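PDB 6EEW: aromatic-L-amino-acid decarboxylase from Catharanthus roseus, which catalyses the pyridoxal 5'-phosphate-dependent decarboxylation of L-tryptophan to tryptamine and of L-5-hydroxytryptophan to serotonin. Local coordinates for residues I176-R181 / L337-L342; T47-L51 / G453-M457. All coordinates share one frame; numbering follows the deposited sequence.

Contact 1: residues I176-R181 / L337-L342; sequences IAARER and LLLRAL
Ile176 begins the contact with a single methyl: its CG2 lies 4.1 Å from Ala341 CB and also touches CD1 of Leu342, the first residue beyond the end of the second helix. This branch is the one anti to the backbone N, while CG1 (chi1 -70°) leaves the interface to lie over the rim of one face of the Arg179 guanidinium. Ala177 follows at the centre. Ala341 CB presses against the backbone here, 3.3 Å from Ala177 CA, and the methyl of Ala177 reaches back to within 3.9 Å of Leu338 CA. With an alanine on each side, the axes of the short segments approach to 8.2 Å while crossing nearly at right angles, at 82°, a good example of small residues allowing close helix packing. Glu180 adds its aliphatic part, CG lying 4.1 Å from Ala341 CA. Its carboxylate turns instead to Arg179, whose NH2 donates to the anti lone pair of Glu180 OE2 at 2.8 Å in a salt bridge; NE adds only a weak bond to the same oxygen. At the margin, the Arg181 chain runs out extended and then bends at chi3 (61°), bringing NH1 obliquely to 3.7 Å from Leu337 CD1. No hydrogen bond links the two segments, so the join rests on packing. The second subunit closes in beside it: backbone carbonyls of its Lys211 and Leu212 accept from Arg179, and its Leu212 packs on Ile176 and Leu342. The contact thus sits at the dimer interface, where helix 167-186 crosses the short helix 335-341, which follows strand 328-332, and both helices rest on Trp283 of strand 283-287 in the seven-stranded sheet of the large domain.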
ATOM      1  N   ILE A 176      -9.421   0.486  14.371  1.00 42.87           N
ATOM      2  CA  ILE A 176     -10.741  -0.022  14.004  1.00 45.50           C
ATOM      3  C   ILE A 176     -11.057  -1.282  14.800  1.00 47.11           C
ATOM      4  O   ILE A 176     -12.195  -1.491  15.236  1.00 41.15           O
ATOM      5  CB  ILE A 176     -10.836  -0.282  12.488  1.00 43.91           C
ATOM      6  CG1 ILE A 176     -10.848   1.040  11.709  1.00 44.49           C
ATOM      7  CG2 ILE A 176     -12.082  -1.109  12.193  1.00 38.31           C
ATOM      8  CD1 ILE A 176     -10.834   0.885  10.224  1.00 47.71           C
ATOM      9  N   ALA A 177     -10.058  -2.144  15.001  1.00 48.00           N
ATOM     10  CA  ALA A 177     -10.253  -3.329  15.832  1.00 57.33           C
ATOM     11  C   ALA A 177     -10.742  -2.947  17.226  1.00 54.53           C
ATOM     12  O   ALA A 177     -11.720  -3.510  17.739  1.00 61.29           O
ATOM     13  CB  ALA A 177      -8.950  -4.132  15.912  1.00 58.44           C
ATOM     14  N   ALA A 178     -10.073  -1.984  17.855  1.00 49.62           N
ATOM     15  CA  ALA A 178     -10.503  -1.542  19.177  1.00 56.14           C
ATOM     16  C   ALA A 178     -11.915  -0.963  19.130  1.00 56.09           C
ATOM     17  O   ALA A 178     -12.758  -1.258  19.998  1.00 58.11           O
ATOM     18  CB  ALA A 178      -9.516  -0.518  19.733  1.00 52.35           C
ATOM     19  N   ARG A 179     -12.175  -0.104  18.133  1.00 54.80           N
ATOM     20  CA  ARG A 179     -13.497   0.498  17.966  1.00 58.33           C
ATOM     21  C   ARG A 179     -14.577  -0.565  17.866  1.00 57.35           C
ATOM     22  O   ARG A 179     -15.633  -0.456  18.494  1.00 58.71           O
ATOM     23  CB  ARG A 179     -13.519   1.392  16.721  1.00 52.54           C
ATOM     24  CG  ARG A 179     -14.869   2.106  16.466  1.00 56.85           C
ATOM     25  CD  ARG A 179     -14.981   2.578  14.997  1.00 55.03           C
ATOM     26  NE  ARG A 179     -15.222   1.448  14.100  1.00 48.67           N
ATOM     27  CZ  ARG A 179     -15.053   1.475  12.783  1.00 43.56           C
ATOM     28  NH1 ARG A 179     -14.623   2.580  12.181  1.00 41.25           N
ATOM     29  NH2 ARG A 179     -15.286   0.384  12.069  1.00 43.17           N
ATOM     30  N   GLU A 180     -14.332  -1.603  17.073  1.00 56.70           N
ATOM     31  CA  GLU A 180     -15.359  -2.613  16.861  1.00 55.37           C
ATOM     32  C   GLU A 180     -15.547  -3.471  18.105  1.00 55.11           C
ATOM     33  O   GLU A 180     -16.662  -3.903  18.393  1.00 48.57           O
ATOM     34  CB  GLU A 180     -15.035  -3.469  15.640  1.00 53.35           C
ATOM     35  CG  GLU A 180     -15.365  -2.811  14.295  1.00 57.38           C
ATOM     36  CD  GLU A 180     -16.824  -2.351  14.152  1.00 61.85           C
ATOM     37  OE1 GLU A 180     -17.752  -3.064  14.613  1.00 61.26           O
ATOM     38  OE2 GLU A 180     -17.043  -1.258  13.578  1.00 60.09           O
ATOM     39  N   ARG A 181     -14.474  -3.754  18.849  1.00 55.42           N
ATOM     40  CA  ARG A 181     -14.673  -4.434  20.129  1.00 54.36           C
ATOM     41  C   ARG A 181     -15.653  -3.648  20.991  1.00 58.52           C
ATOM     42  O   ARG A 181     -16.642  -4.195  21.518  1.00 55.04           O
ATOM     43  CB  ARG A 181     -13.347  -4.609  20.863  1.00 55.14           C
ATOM     44  CG  ARG A 181     -13.529  -5.282  22.213  1.00 63.14           C
ATOM     45  CD  ARG A 181     -12.224  -5.595  22.900  1.00 58.28           C
ATOM     46  NE  ARG A 181     -11.424  -4.410  23.172  1.00 53.82           N
ATOM     47  CZ  ARG A 181     -10.180  -4.483  23.635  1.00 57.24           C
ATOM     48  NH1 ARG A 181      -9.641  -5.671  23.853  1.00 53.21           N
ATOM     49  NH2 ARG A 181      -9.473  -3.385  23.876  1.00 58.07           N
ATOM     50  N   LEU A 337      -9.568 -10.290  17.215  1.00 59.14           N
ATOM     51  CA  LEU A 337     -10.192  -8.973  17.304  1.00 52.02           C
ATOM     52  C   LEU A 337      -9.968  -8.187  16.024  1.00 53.05           C
ATOM     53  O   LEU A 337     -10.894  -7.549  15.509  1.00 58.36           O
ATOM     54  CB  LEU A 337      -9.645  -8.201  18.500  1.00 44.06           C
ATOM     55  CG  LEU A 337      -9.922  -8.743  19.892  1.00 46.09           C
ATOM     56  CD1 LEU A 337      -9.135  -7.932  20.917  1.00 49.46           C
ATOM     57  CD2 LEU A 337     -11.413  -8.681  20.197  1.00 40.75           C
ATOM     58  N   LEU A 338      -8.759  -8.275  15.459  1.00 50.45           N
ATOM     59  CA  LEU A 338      -8.484  -7.627  14.179  1.00 49.08           C
ATOM     60  C   LEU A 338      -9.358  -8.197  13.072  1.00 48.76           C
ATOM     61  O   LEU A 338      -9.930  -7.456  12.267  1.00 39.83           O
ATOM     62  CB  LEU A 338      -7.020  -7.803  13.804  1.00 43.07           C
ATOM     63  CG  LEU A 338      -6.618  -7.135  12.486  1.00 43.69           C
ATOM     64  CD1 LEU A 338      -6.636  -5.618  12.641  1.00 39.82           C
ATOM     65  CD2 LEU A 338      -5.265  -7.653  11.999  1.00 35.94           C
ATOM     66  N   LEU A 339      -9.417  -9.521  12.986  1.00 52.95           N
ATOM     67  CA  LEU A 339     -10.188 -10.188  11.951  1.00 45.36           C
ATOM     68  C   LEU A 339     -11.669  -9.828  12.048  1.00 50.37           C
ATOM     69  O   LEU A 339     -12.286  -9.436  11.052  1.00 53.82           O
ATOM     70  CB  LEU A 339      -9.962 -11.694  12.061  1.00 43.31           C
ATOM     71  CG  LEU A 339      -8.788 -12.162  11.210  1.00 43.12           C
ATOM     72  CD1 LEU A 339      -7.680 -11.126  11.252  1.00 53.01           C
ATOM     73  CD2 LEU A 339      -8.282 -13.509  11.672  1.00 37.75           C
ATOM     74  N   ARG A 340     -12.251  -9.904  13.251  1.00 46.24           N
ATOM     75  CA  ARG A 340     -13.635  -9.479  13.404  1.00 52.91           C
ATOM     76  C   ARG A 340     -13.803  -8.062  12.898  1.00 51.16           C
ATOM     77  O   ARG A 340     -14.779  -7.744  12.203  1.00 43.22           O
ATOM     78  CB  ARG A 340     -14.061  -9.571  14.868  1.00 63.50           C
ATOM     79  CG  ARG A 340     -14.162 -10.986  15.358  1.00 67.74           C
ATOM     80  CD  ARG A 340     -14.678 -11.060  16.767  1.00 64.78           C
ATOM     81  NE  ARG A 340     -16.086 -10.705  16.880  1.00 57.81           N
ATOM     82  CZ  ARG A 340     -17.067 -11.548  16.587  1.00 57.73           C
ATOM     83  NH1 ARG A 340     -16.775 -12.759  16.134  1.00 59.30           N
ATOM     84  NH2 ARG A 340     -18.333 -11.183  16.735  1.00 51.79           N
ATOM     85  N   ALA A 341     -12.841  -7.194  13.223  1.00 47.14           N
ATOM     86  CA  ALA A 341     -12.983  -5.792  12.854  1.00 53.74           C
ATOM     87  C   ALA A 341     -13.015  -5.608  11.341  1.00 53.82           C
ATOM     88  O   ALA A 341     -13.756  -4.760  10.833  1.00 49.39           O
ATOM     89  CB  ALA A 341     -11.842  -4.978  13.459  1.00 52.93           C
ATOM     90  N   LEU A 342     -12.237  -6.404  10.602  1.00 46.56           N
ATOM     91  CA  LEU A 342     -11.976  -6.147   9.188  1.00 48.92           C
ATOM     92  C   LEU A 342     -12.846  -6.982   8.249  1.00 57.28           C
ATOM     93  O   LEU A 342     -12.465  -7.208   7.095  1.00 63.52           O
ATOM     94  CB  LEU A 342     -10.499  -6.389   8.876  1.00 48.46           C
ATOM     95  CG  LEU A 342      -9.559  -5.188   8.961  1.00 51.07           C
ATOM     96  CD1 LEU A 342      -9.947  -4.277  10.132  1.00 50.47           C
ATOM     97  CD2 LEU A 342      -8.120  -5.664   9.101  1.00 54.90           C
TER

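Contact 2: residues T47-L51 / G453-M457; sequences TYPVL and GRVYM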
ATOM      1  N   THR A  47      27.459  13.187  -5.641  1.00 65.01           N
ATOM      2  CA  THR A  47      27.840  14.303  -6.489  1.00 68.90           C
ATOM      3  C   THR A  47      26.689  15.274  -6.722  1.00 71.59           C
ATOM      4  O   THR A  47      26.929  16.467  -6.940  1.00 73.31           O
ATOM      5  CB  THR A  47      28.351  13.766  -7.825  1.00 69.55           C
ATOM      6  OG1 THR A  47      29.710  13.324  -7.679  1.00 63.77           O
ATOM      7  CG2 THR A  47      28.232  14.816  -8.924  1.00 70.24           C
ATOM      8  N   TYR A  48      25.454  14.793  -6.697  1.00 69.69           N
ATOM      9  CA  TYR A  48      24.340  15.669  -6.996  1.00 65.56           C
ATOM     10  C   TYR A  48      24.010  16.529  -5.780  1.00 66.19           C
ATOM     11  O   TYR A  48      24.296  16.144  -4.646  1.00 68.57           O
ATOM     12  CB  TYR A  48      23.105  14.861  -7.390  1.00 67.77           C
ATOM     13  CG  TYR A  48      23.339  13.783  -8.431  1.00 72.67           C
ATOM     14  CD1 TYR A  48      24.351  13.898  -9.373  1.00 76.93           C
ATOM     15  CD2 TYR A  48      22.520  12.663  -8.487  1.00 72.56           C
ATOM     16  CE1 TYR A  48      24.557  12.908 -10.321  1.00 77.00           C
ATOM     17  CE2 TYR A  48      22.717  11.675  -9.429  1.00 70.10           C
ATOM     18  CZ  TYR A  48      23.736  11.801 -10.345  1.00 73.31           C
ATOM     19  OH  TYR A  48      23.931  10.817 -11.288  1.00 73.01           O
ATOM     20  N   PRO A  49      23.421  17.703  -5.984  1.00 66.93           N
ATOM     21  CA  PRO A  49      22.878  18.438  -4.837  1.00 62.71           C
ATOM     22  C   PRO A  49      21.825  17.592  -4.145  1.00 59.48           C
ATOM     23  O   PRO A  49      20.978  16.972  -4.795  1.00 60.85           O
ATOM     24  CB  PRO A  49      22.277  19.700  -5.470  1.00 62.43           C
ATOM     25  CG  PRO A  49      22.061  19.341  -6.916  1.00 64.13           C
ATOM     26  CD  PRO A  49      23.140  18.370  -7.268  1.00 66.38           C
ATOM     27  N   VAL A  50      21.895  17.537  -2.814  1.00 52.29           N
ATOM     28  CA  VAL A  50      20.980  16.670  -2.077  1.00 58.75           C
ATOM     29  C   VAL A  50      19.542  17.136  -2.282  1.00 61.46           C
ATOM     30  O   VAL A  50      18.677  16.379  -2.739  1.00 58.16           O
ATOM     31  CB  VAL A  50      21.348  16.628  -0.584  1.00 57.48           C
ATOM     32  CG1 VAL A  50      20.452  15.645   0.150  1.00 54.85           C
ATOM     33  CG2 VAL A  50      22.811  16.269  -0.405  1.00 57.03           C
ATOM     34  N   LEU A  51      19.276  18.390  -1.936  1.00 66.19           N
ATOM     35  CA  LEU A  51      17.964  19.001  -2.083  1.00 63.45           C
ATOM     36  C   LEU A  51      17.930  19.760  -3.404  1.00 63.73           C
ATOM     37  O   LEU A  51      18.911  20.412  -3.774  1.00 66.69           O
ATOM     38  CB  LEU A  51      17.700  19.949  -0.908  1.00 60.62           C
ATOM     39  CG  LEU A  51      16.288  20.463  -0.629  1.00 61.89           C
ATOM     40  CD1 LEU A  51      15.357  19.318  -0.239  1.00 63.02           C
ATOM     41  CD2 LEU A  51      16.322  21.532   0.449  1.00 59.33           C
ATOM     42  N   GLY A 453      23.635  22.591  -1.108  1.00 68.13           N
ATOM     43  CA  GLY A 453      23.502  21.420  -1.943  1.00 67.54           C
ATOM     44  C   GLY A 453      24.282  20.215  -1.466  1.00 68.64           C
ATOM     45  O   GLY A 453      24.026  19.100  -1.948  1.00 62.40           O
ATOM     46  N   ARG A 454      25.218  20.393  -0.529  1.00 70.47           N
ATOM     47  CA  ARG A 454      26.051  19.306  -0.039  1.00 69.31           C
ATOM     48  C   ARG A 454      25.484  18.627   1.200  1.00 62.63           C
ATOM     49  O   ARG A 454      26.149  17.757   1.764  1.00 65.17           O
ATOM     50  CB  ARG A 454      27.468  19.797   0.265  1.00 78.18           C
ATOM     51  CG  ARG A 454      28.226  20.364  -0.913  1.00 88.99           C
ATOM     52  CD  ARG A 454      29.573  20.920  -0.444  1.00102.16           C
ATOM     53  NE  ARG A 454      30.421  19.866   0.115  1.00110.41           N
ATOM     54  CZ  ARG A 454      31.414  19.265  -0.536  1.00115.40           C
ATOM     55  NH1 ARG A 454      31.710  19.611  -1.784  1.00117.93           N
ATOM     56  NH2 ARG A 454      32.117  18.312   0.066  1.00115.56           N
ATOM     57  N   VAL A 455      24.287  19.012   1.643  1.00 58.81           N
ATOM     58  CA  VAL A 455      23.673  18.420   2.825  1.00 57.11           C
ATOM     59  C   VAL A 455      22.202  18.797   2.825  1.00 58.99           C
ATOM     60  O   VAL A 455      21.816  19.842   2.297  1.00 59.25           O
ATOM     61  CB  VAL A 455      24.382  18.878   4.126  1.00 59.51           C
ATOM     62  CG1 VAL A 455      24.341  20.385   4.261  1.00 60.67           C
ATOM     63  CG2 VAL A 455      23.727  18.242   5.338  1.00 58.01           C
ATOM     64  N   TYR A 456      21.376  17.932   3.409  1.00 60.12           N
ATOM     65  CA  TYR A 456      19.971  18.234   3.646  1.00 55.47           C
ATOM     66  C   TYR A 456      19.637  17.866   5.080  1.00 51.89           C
ATOM     67  O   TYR A 456      19.753  16.696   5.466  1.00 47.00           O
ATOM     68  CB  TYR A 456      19.061  17.474   2.677  1.00 58.03           C
ATOM     69  CG  TYR A 456      17.593  17.825   2.808  1.00 56.35           C
ATOM     70  CD1 TYR A 456      17.191  19.083   3.249  1.00 59.68           C
ATOM     71  CD2 TYR A 456      16.607  16.900   2.489  1.00 56.29           C
ATOM     72  CE1 TYR A 456      15.837  19.412   3.369  1.00 58.62           C
ATOM     73  CE2 TYR A 456      15.254  17.216   2.608  1.00 52.87           C
ATOM     74  CZ  TYR A 456      14.875  18.474   3.049  1.00 53.59           C
ATOM     75  OH  TYR A 456      13.538  18.796   3.164  1.00 51.72           O
ATOM     76  N   MET A 457      19.172  18.850   5.844  1.00 54.90           N
ATOM     77  CA  MET A 457      18.683  18.642   7.198  1.00 58.34           C
ATOM     78  C   MET A 457      17.371  19.384   7.333  1.00 57.99           C
ATOM     79  O   MET A 457      17.194  20.457   6.744  1.00 61.15           O
ATOM     80  CB  MET A 457      19.661  19.142   8.275  1.00 57.82           C
ATOM     81  CG  MET A 457      21.030  18.507   8.234  1.00 64.18           C
ATOM     82  SD  MET A 457      22.271  19.427   9.175  1.00 70.03           S
ATOM     83  CE  MET A 457      21.424  19.755  10.715  1.00 65.43           C
TER
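Leu51 sets CD1 squarely over one face of the Tyr456 ring, 3.5 Å from the ring centroid and 14° off its normal, a CH-pi contact. The second methyl, CD2, lies over the same face but displaced outward past the CD1-CE1 side, 3.6 Å from Tyr456 CE1, so both branches of the leucine engage the tyrosine. Val50 meets the same side chain nearer its backbone. Its CG1, anti to the backbone N (chi1 -176°), packs tightly on the root of the tyrosine, 3.4 Å from Tyr456 CB, and CG2 lies against the backbone of the other segment, 3.4 Å from Gly453 O and also close to Val455 N. Two neighbouring side chains of one loop are thereby fitted along one tyrosine, from its CB to its phenol ring. A backbone bond fixes the spacing of the two loops beside them: Val50 N donates to Gly453 O at 2.8 Å and 162°, tilted from the carbonyl plane, and Pro49 CA comes within 3.2 Å of the same oxygen in a CA-H...O contact. That carbonyl is thus met by two successive residues. Gly453 is the first residue to leave helical geometry after helix 438-451, with a positive phi that suits glycine, and its CA lies close to Pro49. Farther out, residues of the loop after helix 74-85, which also contributes Trp92 to the tryptophan pocket, bond to both segments: Asn91 to the backbone of Pro49 and Val50, Asn96 and Tyr98 to that of Tyr456. The Tyr456 side chain lies about 9 Å from a bound tryptophan, too far for direct contact and consistent with a place outside the ligand's first shell. The contact therefore ties the loop between helices 24-44 and 74-85 to the connection running from helix 438-451 into strand 459-462, an outer strand of the four-stranded antiparallel sheet.

In the fold
Contacts 1 and 2 lie on opposite sides of the chain's centre, their own centres 45 Å apart and their nearest atoms about 31 Å apart. They share no helix, strand or sheet. Along the chain, contact 1 is nested within contact 2: 47-51 comes first, then 176-181 and 337-342, and finally 453-457. The inner pair packs helices beside the seven-stranded sheet of the cofactor-binding domain, on the dimer side of that large domain. The outer pair, near the small antiparallel sheet, closes an N-terminal loop onto the C-terminal part of the chain, with its tyrosine side chain about 9 Å from bound tryptophan.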